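Local coordinates for protein omega-class glutathione S-transferase (Bombyx mori, PDB 3WD6) that binds glutathione and, as an omega-class member of the glutathione transferase superfamily, probably has glutathione transferase and glutathione-dependent dehydroascorbate reductase activity, at residues L93-E97 / Y177-M181; I230-F234 / Y246-N250. All blocks are in the same frame, centred on the assembly; numbering follows the deposited sequence.

Contact 1. Residues L93-E97 / Y177-M181; sequences LVTVE and YADYM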
loop_
_atom_site.group_PDB
_atom_site.type_symbol
_atom_site.label_atom_id
_atom_site.label_comp_id
_atom_site.label_asym_id
_atom_site.label_seq_id
_atom_site.Cartn_x
_atom_site.Cartn_y
_atom_site.Cartn_z
ATOM N N LEU A 93 -5.941 -3.950 6.243
ATOM C CA LEU A 93 -7.345 -3.582 6.072
ATOM C C LEU A 93 -8.070 -3.481 7.408
ATOM O O LEU A 93 -9.041 -2.723 7.552
ATOM C CB LEU A 93 -8.069 -4.575 5.159
ATOM C CG LEU A 93 -7.616 -4.586 3.690
ATOM C CD1 LEU A 93 -8.481 -5.541 2.868
ATOM C CD2 LEU A 93 -7.657 -3.155 3.099
ATOM N N VAL A 94 -7.607 -4.241 8.394
ATOM C CA VAL A 94 -8.185 -4.137 9.724
ATOM C C VAL A 94 -7.839 -2.785 10.340
ATOM O O VAL A 94 -8.695 -2.128 10.957
ATOM C CB VAL A 94 -7.714 -5.273 10.625
ATOM C CG1 VAL A 94 -8.200 -5.058 12.047
ATOM C CG2 VAL A 94 -8.213 -6.612 10.065
ATOM N N THR A 95 -6.593 -2.356 10.149
ATOM C CA THR A 95 -6.157 -1.087 10.716
ATOM C C THR A 95 -6.910 0.077 10.074
ATOM O O THR A 95 -7.394 0.985 10.757
ATOM C CB THR A 95 -4.659 -0.895 10.551
ATOM O OG1 THR A 95 -4.377 -0.549 9.186
ATOM C CG2 THR A 95 -3.948 -2.196 10.939
ATOM N N VAL A 96 -7.028 0.040 8.758
ATOM C CA VAL A 96 -7.713 1.123 8.060
ATOM C C VAL A 96 -9.189 1.224 8.437
ATOM O O VAL A 96 -9.713 2.332 8.572
ATOM C CB VAL A 96 -7.530 1.027 6.535
ATOM C CG1 VAL A 96 -8.439 2.013 5.828
ATOM C CG2 VAL A 96 -6.058 1.262 6.191
ATOM N N GLU A 97 -9.855 0.081 8.621
ATOM C CA GLU A 97 -11.277 0.093 8.998
ATOM C C GLU A 97 -11.463 0.648 10.425
ATOM O O GLU A 97 -12.393 1.414 10.690
ATOM C CB GLU A 97 -11.931 -1.289 8.789
ATOM C CG GLU A 97 -11.991 -1.718 7.289
ATOM C CD GLU A 97 -12.235 -3.243 7.038
ATOM O OE1 GLU A 97 -12.549 -4.002 7.996
ATOM O OE2 GLU A 97 -12.119 -3.683 5.857
ATOM N N TYR A 177 -11.554 4.706 0.255
ATOM C CA TYR A 177 -11.012 3.438 0.725
ATOM C C TYR A 177 -10.583 2.576 -0.452
ATOM O O TYR A 177 -9.464 2.058 -0.480
ATOM C CB TYR A 177 -12.086 2.735 1.535
ATOM C CG TYR A 177 -11.782 1.335 2.001
ATOM C CD1 TYR A 177 -12.027 0.236 1.176
ATOM C CD2 TYR A 177 -11.320 1.098 3.292
ATOM C CE1 TYR A 177 -11.807 -1.068 1.624
ATOM C CE2 TYR A 177 -11.093 -0.203 3.750
ATOM C CZ TYR A 177 -11.341 -1.283 2.913
ATOM O OH TYR A 177 -11.101 -2.581 3.363
ATOM N N ALA A 178 -11.489 2.436 -1.415
ATOM C CA ALA A 178 -11.250 1.615 -2.589
ATOM C C ALA A 178 -10.001 2.129 -3.319
ATOM O O ALA A 178 -9.093 1.352 -3.656
ATOM C CB ALA A 178 -12.468 1.638 -3.497
ATOM N N ASP A 179 -9.944 3.439 -3.542
ATOM C CA ASP A 179 -8.776 4.011 -4.188
ATOM C C ASP A 179 -7.514 3.759 -3.375
ATOM O O ASP A 179 -6.546 3.195 -3.883
ATOM C CB ASP A 179 -8.954 5.507 -4.406
ATOM C CG ASP A 179 -10.217 5.838 -5.181
ATOM O OD1 ASP A 179 -10.216 5.678 -6.435
ATOM O OD2 ASP A 179 -11.204 6.276 -4.525
ATOM N N TYR A 180 -7.518 4.173 -2.115
ATOM C CA TYR A 180 -6.303 4.089 -1.310
ATOM C C TYR A 180 -5.849 2.658 -1.089
ATOM O O TYR A 180 -4.640 2.399 -1.018
ATOM C CB TYR A 180 -6.475 4.781 0.041
ATOM C CG TYR A 180 -6.466 6.294 -0.053
ATOM C CD1 TYR A 180 -5.523 6.960 -0.852
ATOM C CD2 TYR A 180 -7.415 7.060 0.629
ATOM C CE1 TYR A 180 -5.516 8.354 -0.952
ATOM C CE2 TYR A 180 -7.420 8.450 0.533
ATOM C CZ TYR A 180 -6.463 9.095 -0.257
ATOM O OH TYR A 180 -6.449 10.472 -0.331
ATOM N N MET A 181 -6.801 1.729 -0.968
ATOM C CA MET A 181 -6.446 0.360 -0.563
ATOM C C MET A 181 -5.864 -0.452 -1.734
ATOM O O MET A 181 -5.204 -1.482 -1.524
ATOM C CB MET A 181 -7.627 -0.371 0.097
ATOM C CG MET A 181 -8.069 0.226 1.429
ATOM S SD MET A 181 -6.741 0.319 2.655
ATOM C CE MET A 181 -6.186 2.020 2.452
#
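Tyr177 and Met181, one helical turn apart, form a two-part surface against which Leu93, Val96 and Glu97 lie. With CG anti to the backbone N (chi1 174°), Tyr177 sends its ring across the gap, and Val96 CG1 lies 3.9 Å from its CD2 in an oblique approach. Met181 CG, anti to the carbonyl carbon (chi1 -66°), lies over the centre of the Tyr177 ring, 3.6 Å above the plane, and the bends beyond it swing the thioether toward Val96. The side chains of Val96 and Met181 reach tip to tip, with Val96 CG2 3.7 Å from Met181 SD. Leu93 CD2 closes the group, 3.6 Å from Met181 SD and 3.5 Å from Tyr177 OH. Glu97 brings its OE2 within 2.9 Å of Tyr177 OH, although the salt bridge of this carboxylate is to Lys120. An alanine in place of Tyr177 would probably open a gap beside Val96 CG1 and leave Met181 CG without the ring it lies over. The two segments run nearly antiparallel (143°), and through this buried seam helix 92-102 of the thioredoxin-like domain packs against helix 177-189 of the helical domain, with helix 39-51 touching Leu93 and Val96 and helix 113-125 backing Tyr177 and Met181.

Contact 2. Residues I230-F234 / Y246-N250; sequences ILAKF and YELLN
Leu248 reaches from the C-terminal loop to helix 228-240 and touches three of its residues, Ile230, Lys233 and Phe234. Leu248 CA lies 6.8 Å from Ile230 CA, and the two side chains run past each other in opposite directions, with Ile230 CG2 3.8 Å from Leu248 CB. Farther out the leucine forks. Its CD1 methyl is 4.1 Å from Phe234 CB and lies off the edge of the Phe234 ring, near its plane, while CD2 is 3.7 Å from Lys233 CD. The lysine chain, bent at several bonds, crosses the fork obliquely, so that its aliphatic part rather than its charge makes most of this contact. Leu249 adds a lighter touch on Ile230 through its CG.

Phe234 also meets Tyr246. It swings its ring off the helix, CG opposite the backbone N (chi1 -174°), and Tyr246 CD1 sits at the ring edge, 4.0 Å from Phe234 CE1; the two side chains cross on the slant. Stacking on Tyr37 further holds the Phe234 ring, and Tyr246 in turn lies against His16.

Behind these side chains, a type I beta turn from Glu247 to Asn250 presents Leu248 to the helix. Its backbone bond from Asn250 N to Glu247 O is doubled by a side-chain bond from Asn250 ND2 to Glu247 OE1 (3.1 Å, 159° at the hydrogen), which meets the oxygen nearly along its C-O axis. The other carboxylate oxygen, Glu247 OE2, is bonded to His16 ND1, tying the turn to the N-terminal part of the chain. The C-terminal segment of this omega-class transferase thus packs on its last helix beside the glutathione pocket, to which Tyr246 is linked by a weak hydrogen bond between its OH and the N of Leu62, a pocket residue.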
loop_
_atom_site.group_PDB
_atom_site.type_symbol
_atom_site.label_atom_id
_atom_site.label_comp_id
_atom_site.label_asym_id
_atom_site.label_seq_id
_atom_site.Cartn_x
_atom_site.Cartn_y
_atom_site.Cartn_z
ATOM N N ILE A 230 14.559 4.956 -7.261
ATOM C CA ILE A 230 14.816 4.307 -5.977
ATOM C C ILE A 230 14.051 2.996 -5.844
ATOM O O ILE A 230 14.565 1.999 -5.309
ATOM C CB ILE A 230 14.407 5.193 -4.795
ATOM C CG1 ILE A 230 15.195 6.515 -4.814
ATOM C CG2 ILE A 230 14.569 4.413 -3.482
ATOM C CD1 ILE A 230 16.693 6.322 -4.665
ATOM N N LEU A 231 12.804 3.001 -6.311
ATOM C CA LEU A 231 11.965 1.820 -6.171
ATOM C C LEU A 231 12.515 0.696 -7.052
ATOM O O LEU A 231 12.590 -0.454 -6.627
ATOM C CB LEU A 231 10.508 2.159 -6.508
ATOM C CG LEU A 231 9.457 1.058 -6.332
ATOM C CD1 LEU A 231 9.430 0.521 -4.902
ATOM C CD2 LEU A 231 8.073 1.563 -6.751
ATOM N N ALA A 232 12.909 1.043 -8.277
ATOM C CA ALA A 232 13.553 0.087 -9.171
ATOM C C ALA A 232 14.837 -0.467 -8.563
ATOM O O ALA A 232 15.084 -1.669 -8.656
ATOM C CB ALA A 232 13.836 0.715 -10.530
ATOM N N LYS A 233 15.655 0.395 -7.955
ATOM C CA LYS A 233 16.863 -0.084 -7.284
ATOM C C LYS A 233 16.470 -1.117 -6.234
ATOM O O LYS A 233 16.978 -2.249 -6.219
ATOM C CB LYS A 233 17.628 1.054 -6.615
ATOM C CG LYS A 233 19.157 0.868 -6.656
ATOM C CD LYS A 233 19.879 1.492 -5.446
ATOM C CE LYS A 233 20.630 2.776 -5.804
ATOM N NZ LYS A 233 21.890 2.918 -5.007
ATOM N N PHE A 234 15.543 -0.731 -5.363
ATOM C CA PHE A 234 15.083 -1.626 -4.312
ATOM C C PHE A 234 14.643 -2.977 -4.878
ATOM O O PHE A 234 15.143 -4.028 -4.464
ATOM C CB PHE A 234 13.952 -0.976 -3.513
ATOM C CG PHE A 234 13.516 -1.784 -2.332
ATOM C CD1 PHE A 234 14.260 -1.764 -1.151
ATOM C CD2 PHE A 234 12.383 -2.585 -2.407
ATOM C CE1 PHE A 234 13.876 -2.521 -0.050
ATOM C CE2 PHE A 234 11.989 -3.342 -1.319
ATOM C CZ PHE A 234 12.741 -3.307 -0.127
ATOM N N TYR A 246 17.176 -1.264 3.052
ATOM C CA TYR A 246 16.009 -0.509 3.500
ATOM C C TYR A 246 16.302 0.982 3.683
ATOM O O TYR A 246 15.420 1.726 4.076
ATOM C CB TYR A 246 15.492 -1.073 4.827
ATOM C CG TYR A 246 14.965 -2.495 4.765
ATOM C CD1 TYR A 246 13.899 -2.831 3.938
ATOM C CD2 TYR A 246 15.507 -3.496 5.565
ATOM C CE1 TYR A 246 13.408 -4.136 3.888
ATOM C CE2 TYR A 246 15.019 -4.796 5.533
ATOM C CZ TYR A 246 13.971 -5.114 4.694
ATOM O OH TYR A 246 13.475 -6.407 4.654
ATOM N N GLU A 247 17.524 1.424 3.405
ATOM C CA GLU A 247 17.884 2.810 3.709
ATOM C C GLU A 247 18.148 3.684 2.480
ATOM O O GLU A 247 18.645 4.816 2.598
ATOM C CB GLU A 247 19.087 2.856 4.666
ATOM C CG GLU A 247 18.884 2.067 5.959
ATOM C CD GLU A 247 17.612 2.459 6.689
ATOM O OE1 GLU A 247 17.408 3.671 6.935
ATOM O OE2 GLU A 247 16.816 1.554 7.015
ATOM N N LEU A 248 17.811 3.177 1.300
ATOM C CA LEU A 248 17.983 3.978 0.088
ATOM C C LEU A 248 17.471 5.422 0.236
ATOM O O LEU A 248 18.042 6.343 -0.325
ATOM C CB LEU A 248 17.351 3.282 -1.116
ATOM C CG LEU A 248 18.067 1.966 -1.453
ATOM C CD1 LEU A 248 17.311 1.169 -2.525
ATOM C CD2 LEU A 248 19.508 2.241 -1.873
ATOM N N LEU A 249 16.415 5.634 1.012
ATOM C CA LEU A 249 15.886 6.995 1.177
ATOM C C LEU A 249 16.433 7.763 2.378
ATOM O O LEU A 249 15.898 8.827 2.734
ATOM C CB LEU A 249 14.360 6.964 1.270
ATOM C CG LEU A 249 13.683 6.752 -0.076
ATOM C CD1 LEU A 249 12.204 6.540 0.144
ATOM C CD2 LEU A 249 13.960 7.941 -1.005
ATOM N N ASN A 250 17.485 7.238 3.000
ATOM C CA ASN A 250 17.950 7.791 4.262
ATOM C C ASN A 250 19.471 7.914 4.332
ATOM O O ASN A 250 20.122 8.367 3.377
ATOM C CB ASN A 250 17.411 6.932 5.411
ATOM C CG ASN A 250 17.792 7.471 6.769
ATOM O OD1 ASN A 250 18.168 8.642 6.900
ATOM N ND2 ASN A 250 17.699 6.618 7.795
#

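In the fold
The centre of contact 1 is about 9 Å, and that of contact 2 about 16 Å, from the centre of the chain; the first is buried, the second only partly so and includes an exposed lysine. Their centres are 25 Å apart with the middle of the chain between them, and they share no helix or strand. Contact 1 joins two helices from different domains; contact 2 fixes a terminal loop on a helix nearby in sequence. Both rely on apolar side chains, but the deeper one adds a thioether and a carboxylate near a phenol, the outer one the aliphatic part of a lysine and a phenylalanine ring edge meeting a tyrosine. Each approaches bound glutathione, through Leu93 and Tyr246 respectively.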